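Mandelate racemase / muconate lactonizing enzyme (Burkholderia pseudomallei, PDB 2POD) is of unknown function but belongs to the enolase superfamily, binds a sodium ion at its metal site and may act as a lyase. Local coordinates at residues N121-P126 and Y150-N154; A160-L165 and K206-V211. One frame throughout, in Å; residues are numbered along the deposited sequence.

Contact 1. Residues N121-P126 and Y150-N154; sequences NTCAGP and YDDLN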
loop_
_atom_site.group_PDB
_atom_site.type_symbol
_atom_site.label_atom_id
_atom_site.label_comp_id
_atom_site.label_asym_id
_atom_site.label_seq_id
_atom_site.Cartn_x
_atom_site.Cartn_y
_atom_site.Cartn_z
ATOM N N ASN B 121 -29.638 26.654 -5.564
ATOM C CA ASN B 121 -29.551 27.616 -6.658
ATOM C C ASN B 121 -28.127 27.926 -7.056
ATOM O O ASN B 121 -27.352 28.478 -6.276
ATOM C CB ASN B 121 -30.323 28.902 -6.356
ATOM C CG ASN B 121 -30.657 29.684 -7.616
ATOM O OD1 ASN B 121 -31.537 29.297 -8.386
ATOM N ND2 ASN B 121 -29.940 30.779 -7.843
ATOM N N THR B 122 -27.784 27.555 -8.281
ATOM C CA THR B 122 -26.532 27.980 -8.876
ATOM C C THR B 122 -26.695 29.427 -9.346
ATOM O O THR B 122 -27.442 29.709 -10.289
ATOM C CB THR B 122 -26.122 27.016 -10.011
ATOM O OG1 THR B 122 -25.834 25.737 -9.442
ATOM C CG2 THR B 122 -24.896 27.504 -10.771
ATOM N N CYS B 123 -25.999 30.336 -8.665
ATOM C CA CYS B 123 -26.165 31.776 -8.846
ATOM C C CYS B 123 -25.501 32.289 -10.127
ATOM O O CYS B 123 -24.566 33.091 -10.078
ATOM C CB CYS B 123 -25.629 32.529 -7.623
ATOM S SG CYS B 123 -26.405 32.062 -6.052
ATOM N N ALA B 124 -25.986 31.802 -11.269
ATOM C CA ALA B 124 -25.626 32.326 -12.585
ATOM C C ALA B 124 -26.593 33.431 -13.000
ATOM O O ALA B 124 -27.753 33.447 -12.570
ATOM C CB ALA B 124 -25.638 31.207 -13.614
ATOM N N GLY B 125 -26.110 34.348 -13.835
ATOM C CA GLY B 125 -26.979 35.292 -14.536
ATOM C C GLY B 125 -27.657 34.672 -15.748
ATOM O O GLY B 125 -27.241 33.603 -16.212
ATOM N N PRO B 126 -28.708 35.341 -16.270
ATOM C CA PRO B 126 -29.491 34.887 -17.429
ATOM C C PRO B 126 -28.705 34.823 -18.744
ATOM O O PRO B 126 -27.729 35.558 -18.922
ATOM C CB PRO B 126 -30.608 35.936 -17.534
ATOM C CG PRO B 126 -30.649 36.603 -16.199
ATOM C CD PRO B 126 -29.232 36.610 -15.733
ATOM N N TYR B 150 -33.392 38.244 -11.847
ATOM C CA TYR B 150 -32.451 37.318 -11.226
ATOM C C TYR B 150 -31.030 37.552 -11.734
ATOM O O TYR B 150 -30.501 36.786 -12.548
ATOM C CB TYR B 150 -32.892 35.869 -11.439
ATOM C CG TYR B 150 -34.267 35.538 -10.891
ATOM C CD1 TYR B 150 -34.639 35.912 -9.596
ATOM C CD2 TYR B 150 -35.191 34.839 -11.665
ATOM C CE1 TYR B 150 -35.897 35.603 -9.092
ATOM C CE2 TYR B 150 -36.450 34.527 -11.172
ATOM C CZ TYR B 150 -36.796 34.909 -9.886
ATOM O OH TYR B 150 -38.046 34.595 -9.399
ATOM N N ASP B 151 -30.423 38.623 -11.230
ATOM C CA ASP B 151 -29.094 39.064 -11.643
ATOM C C ASP B 151 -28.019 38.398 -10.770
ATOM O O ASP B 151 -27.217 39.074 -10.127
ATOM C CB ASP B 151 -29.024 40.596 -11.532
ATOM C CG ASP B 151 -27.853 41.196 -12.292
ATOM O OD1 ASP B 151 -27.488 40.672 -13.367
ATOM O OD2 ASP B 151 -27.297 42.201 -11.801
ATOM N N ASP B 152 -28.008 37.065 -10.761
ATOM C CA ASP B 152 -27.515 36.296 -9.613
ATOM C C ASP B 152 -25.992 36.146 -9.560
ATOM O O ASP B 152 -25.425 35.995 -8.481
ATOM C CB ASP B 152 -28.201 34.927 -9.536
ATOM C CG ASP B 152 -29.640 35.011 -9.041
ATOM O OD1 ASP B 152 -30.058 36.084 -8.550
ATOM O OD2 ASP B 152 -30.360 33.995 -9.140
ATOM N N LEU B 153 -25.342 36.189 -10.724
ATOM C CA LEU B 153 -23.883 36.287 -10.810
ATOM C C LEU B 153 -23.358 37.597 -10.233
ATOM O O LEU B 153 -22.462 37.588 -9.388
ATOM C CB LEU B 153 -23.399 36.102 -12.251
ATOM C CG LEU B 153 -21.905 36.332 -12.517
ATOM C CD1 LEU B 153 -21.072 35.095 -12.192
ATOM C CD2 LEU B 153 -21.666 36.793 -13.949
ATOM N N ASN B 154 -23.922 38.715 -10.691
ATOM C CA ASN B 154 -23.545 40.032 -10.185
ATOM C C ASN B 154 -23.946 40.230 -8.734
ATOM O O ASN B 154 -23.232 40.887 -7.976
ATOM C CB ASN B 154 -24.132 41.146 -11.058
ATOM C CG ASN B 154 -23.283 41.434 -12.286
ATOM O OD1 ASN B 154 -22.121 41.838 -12.177
ATOM N ND2 ASN B 154 -23.865 41.226 -13.465
HETATM O O HOH W 1 -30.206 32.175 -10.908
#

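Contact 2. Residues A160-L165 and K206-V211; sequences ADELAL and KIRRAV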
loop_
_atom_site.group_PDB
_atom_site.type_symbol
_atom_site.label_atom_id
_atom_site.label_comp_id
_atom_site.label_asym_id
_atom_site.label_seq_id
_atom_site.Cartn_x
_atom_site.Cartn_y
_atom_site.Cartn_z
ATOM N N ALA B 160 -23.893 40.015 -1.815
ATOM C CA ALA B 160 -24.149 38.592 -1.592
ATOM C C ALA B 160 -25.072 38.340 -0.396
ATOM O O ALA B 160 -25.783 37.331 -0.353
ATOM C CB ALA B 160 -22.835 37.841 -1.427
ATOM N N ASP B 161 -25.052 39.266 0.561
ATOM C CA ASP B 161 -26.029 39.305 1.655
ATOM C C ASP B 161 -27.482 39.391 1.174
ATOM O O ASP B 161 -28.355 38.689 1.694
ATOM C CB ASP B 161 -25.717 40.436 2.658
ATOM C CG ASP B 161 -25.097 41.674 2.006
ATOM O OD1 ASP B 161 -25.361 41.951 0.816
ATOM O OD2 ASP B 161 -24.342 42.385 2.704
ATOM N N GLU B 162 -27.721 40.237 0.172
ATOM C CA GLU B 162 -29.059 40.470 -0.370
ATOM C C GLU B 162 -29.605 39.251 -1.105
ATOM O O GLU B 162 -30.781 38.911 -0.962
ATOM C CB GLU B 162 -29.056 41.686 -1.303
ATOM C CG GLU B 162 -29.431 42.995 -0.624
ATOM C CD GLU B 162 -28.622 44.175 -1.139
ATOM O OE1 GLU B 162 -28.844 44.595 -2.299
ATOM O OE2 GLU B 162 -27.765 44.684 -0.379
ATOM N N LEU B 163 -28.742 38.601 -1.883
ATOM C CA LEU B 163 -29.110 37.434 -2.685
ATOM C C LEU B 163 -29.468 36.237 -1.802
ATOM O O LEU B 163 -30.421 35.505 -2.088
ATOM C CB LEU B 163 -27.966 37.086 -3.642
ATOM C CG LEU B 163 -27.887 35.721 -4.326
ATOM C CD1 LEU B 163 -28.991 35.538 -5.360
ATOM C CD2 LEU B 163 -26.536 35.586 -4.967
ATOM N N ALA B 164 -28.699 36.069 -0.728
ATOM C CA ALA B 164 -28.949 35.054 0.286
ATOM C C ALA B 164 -30.318 35.211 0.945
ATOM O O ALA B 164 -31.107 34.265 0.979
ATOM C CB ALA B 164 -27.844 35.081 1.326
ATOM N N LEU B 165 -30.599 36.418 1.440
ATOM C CA LEU B 165 -31.889 36.759 2.057
ATOM C C LEU B 165 -33.075 36.566 1.110
ATOM O O LEU B 165 -34.145 36.102 1.520
ATOM C CB LEU B 165 -31.859 38.197 2.581
ATOM C CG LEU B 165 -31.022 38.468 3.839
ATOM C CD1 LEU B 165 -30.713 39.960 3.971
ATOM C CD2 LEU B 165 -31.703 37.931 5.107
ATOM N N LYS B 206 -20.253 38.164 3.951
ATOM C CA LYS B 206 -21.523 38.862 3.745
ATOM C C LYS B 206 -22.734 37.989 4.055
ATOM O O LYS B 206 -23.628 38.406 4.793
ATOM C CB LYS B 206 -21.614 39.414 2.319
ATOM C CG LYS B 206 -21.047 40.819 2.169
ATOM C CD LYS B 206 -20.986 41.258 0.711
ATOM C CE LYS B 206 -20.923 42.779 0.588
ATOM N NZ LYS B 206 -19.566 43.333 0.869
ATOM N N ILE B 207 -22.747 36.772 3.512
ATOM C CA ILE B 207 -23.855 35.847 3.749
ATOM C C ILE B 207 -23.815 35.176 5.129
ATOM O O ILE B 207 -24.852 34.758 5.649
ATOM C CB ILE B 207 -24.100 34.842 2.566
ATOM C CG1 ILE B 207 -23.584 33.438 2.863
ATOM C CG2 ILE B 207 -23.539 35.349 1.267
ATOM C CD1 ILE B 207 -24.699 32.451 3.001
ATOM N N ARG B 208 -22.622 35.099 5.717
ATOM C CA ARG B 208 -22.461 34.679 7.108
ATOM C C ARG B 208 -23.168 35.641 8.070
ATOM O O ARG B 208 -23.819 35.207 9.021
ATOM C CB ARG B 208 -20.976 34.553 7.464
ATOM C CG ARG B 208 -20.616 33.310 8.275
ATOM C CD ARG B 208 -20.069 33.651 9.659
ATOM N NE ARG B 208 -18.866 34.488 9.606
ATOM C CZ ARG B 208 -17.614 34.030 9.621
ATOM N NH1 ARG B 208 -17.367 32.727 9.686
ATOM N NH2 ARG B 208 -16.600 34.884 9.571
ATOM N N ARG B 209 -23.051 36.940 7.805
ATOM C CA ARG B 209 -23.749 37.959 8.586
ATOM C C ARG B 209 -25.255 38.004 8.319
ATOM O O ARG B 209 -26.041 38.204 9.247
ATOM C CB ARG B 209 -23.123 39.337 8.364
ATOM C CG ARG B 209 -22.197 39.783 9.478
ATOM C CD ARG B 209 -20.758 39.376 9.205
ATOM N NE ARG B 209 -19.839 39.899 10.215
ATOM C CZ ARG B 209 -19.224 41.079 10.143
ATOM N NH1 ARG B 209 -18.407 41.457 11.117
ATOM N NH2 ARG B 209 -19.421 41.882 9.103
ATOM N N ALA B 210 -25.648 37.812 7.057
ATOM C CA ALA B 210 -27.057 37.902 6.651
ATOM C C ALA B 210 -27.914 36.734 7.142
ATOM O O ALA B 210 -28.843 36.932 7.930
ATOM C CB ALA B 210 -27.177 38.058 5.147
ATOM N N VAL B 211 -27.599 35.523 6.686
ATOM C CA VAL B 211 -28.433 34.353 6.973
ATOM C C VAL B 211 -27.799 33.347 7.942
ATOM O O VAL B 211 -28.515 32.651 8.668
ATOM C CB VAL B 211 -28.936 33.642 5.683
ATOM C CG1 VAL B 211 -30.011 34.466 4.995
ATOM C CG2 VAL B 211 -27.805 33.386 4.730
#

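Contact 1. Residues N121-P126 and Y150-N154
A single water links Asp152 OD2, the carbonyl O of Ala124 and, weakly, Asn121 ND2, joining Asp152 to the end of strand 117-122 and the loop that follows. It donates to Asp152 OD2 at 2.5 Å and to Ala124 O at 3.2 Å, and accepts from the Asn121 amide. That amide and the Asp152 carboxylate stand nearly square to each other, their planes 84° apart. With CG anti to the carbonyl carbon (chi1 -74°), Asp152 turns OD2 to the water and to the Asn121 side. Both polar ends have stronger partners in helix 350-356: Asp152 OD2 forms a salt bridge with Arg350 NE, and Asn121 OD1 accepts from the backbone N of Arg350. The buried carboxylate is thus gripped by a guanidinium as well as by the water, which would probably keep it ionised. In the (β/α)7β barrel domain of the enolase superfamily, this is where barrel strand 117-122 runs out into a loop and meets the start of helix 152-158. An inverse gamma turn centred on Cys123 brings the chain against that helix. Asp152 CB lies 3.4 Å from Ala124 O. The carbonyl O of Cys123 receives a CA-H...O contact from Leu153 CA at 3.3 Å, while Leu153 CB rests 3.6 Å from Gly125 N. At the exposed end the Pro126 ring meets the backbone of Tyr150, with Pro126 CD 3.4 Å from Tyr150 O.

Contact 2. Residues A160-L165 and K206-V211
Ala160 starts the packing of helix 160-165 on helix 206-210, two outer helices of the enolase-type barrel domain, whose axes approach to 8.0 Å and cross at -47°. Its CB faces the CG2 methyl of Ile207 at 3.7 Å, and the same methyl also touches the carbonyl O of Ala160. Asp161 follows; its CB rests on both the carbonyl O of Lys206 and the methyl of Ala210, 3.7 Å from Ala210 CB. Its carboxylate meets the aliphatic part of the lysine rather than the ammonium group: Asp161 OD2 lies 3.7 Å from Lys206 CG, whereas the end of the lysine leads away, with Lys206 NZ 5.2 Å from Asp161 OD2. The opposite charges may still attract weakly. One turn on, the small Ala164 faces both Ile207 and Val211, with its CB 4.0 Å from Ile207 CB; Ala164 also packs on Met175 of strand 174-177. Leu165, exposed to solvent, ends the contact, its side chain running antiparallel alongside that of Val211. Its CG sits 4.1 Å from Ala210 CB, and its CD2 methyl reaches Val211 CG1 at 3.9 Å.

Overall arrangement
Contacts 1 and 2 lie in series along the chain, on the same side of its centre and with their own centres about 14 Å apart. Helices 152-158 and 160-170, one from each contact, follow each other directly. Leu163 joins the two: its CD2 packs 3.7 Å from Cys123 SG, and its CD1 lies 3.4 Å from Asp152 OD1. Contact 1 is nearer the centre of the chain (about 16 Å against 26 Å, centre to centre), with the side chain of Ala124 about 10 Å from a bound sodium ion. Through Leu163 the contacts link the end of barrel strand 117-122, on the sodium side of the barrel, to the helices outside it.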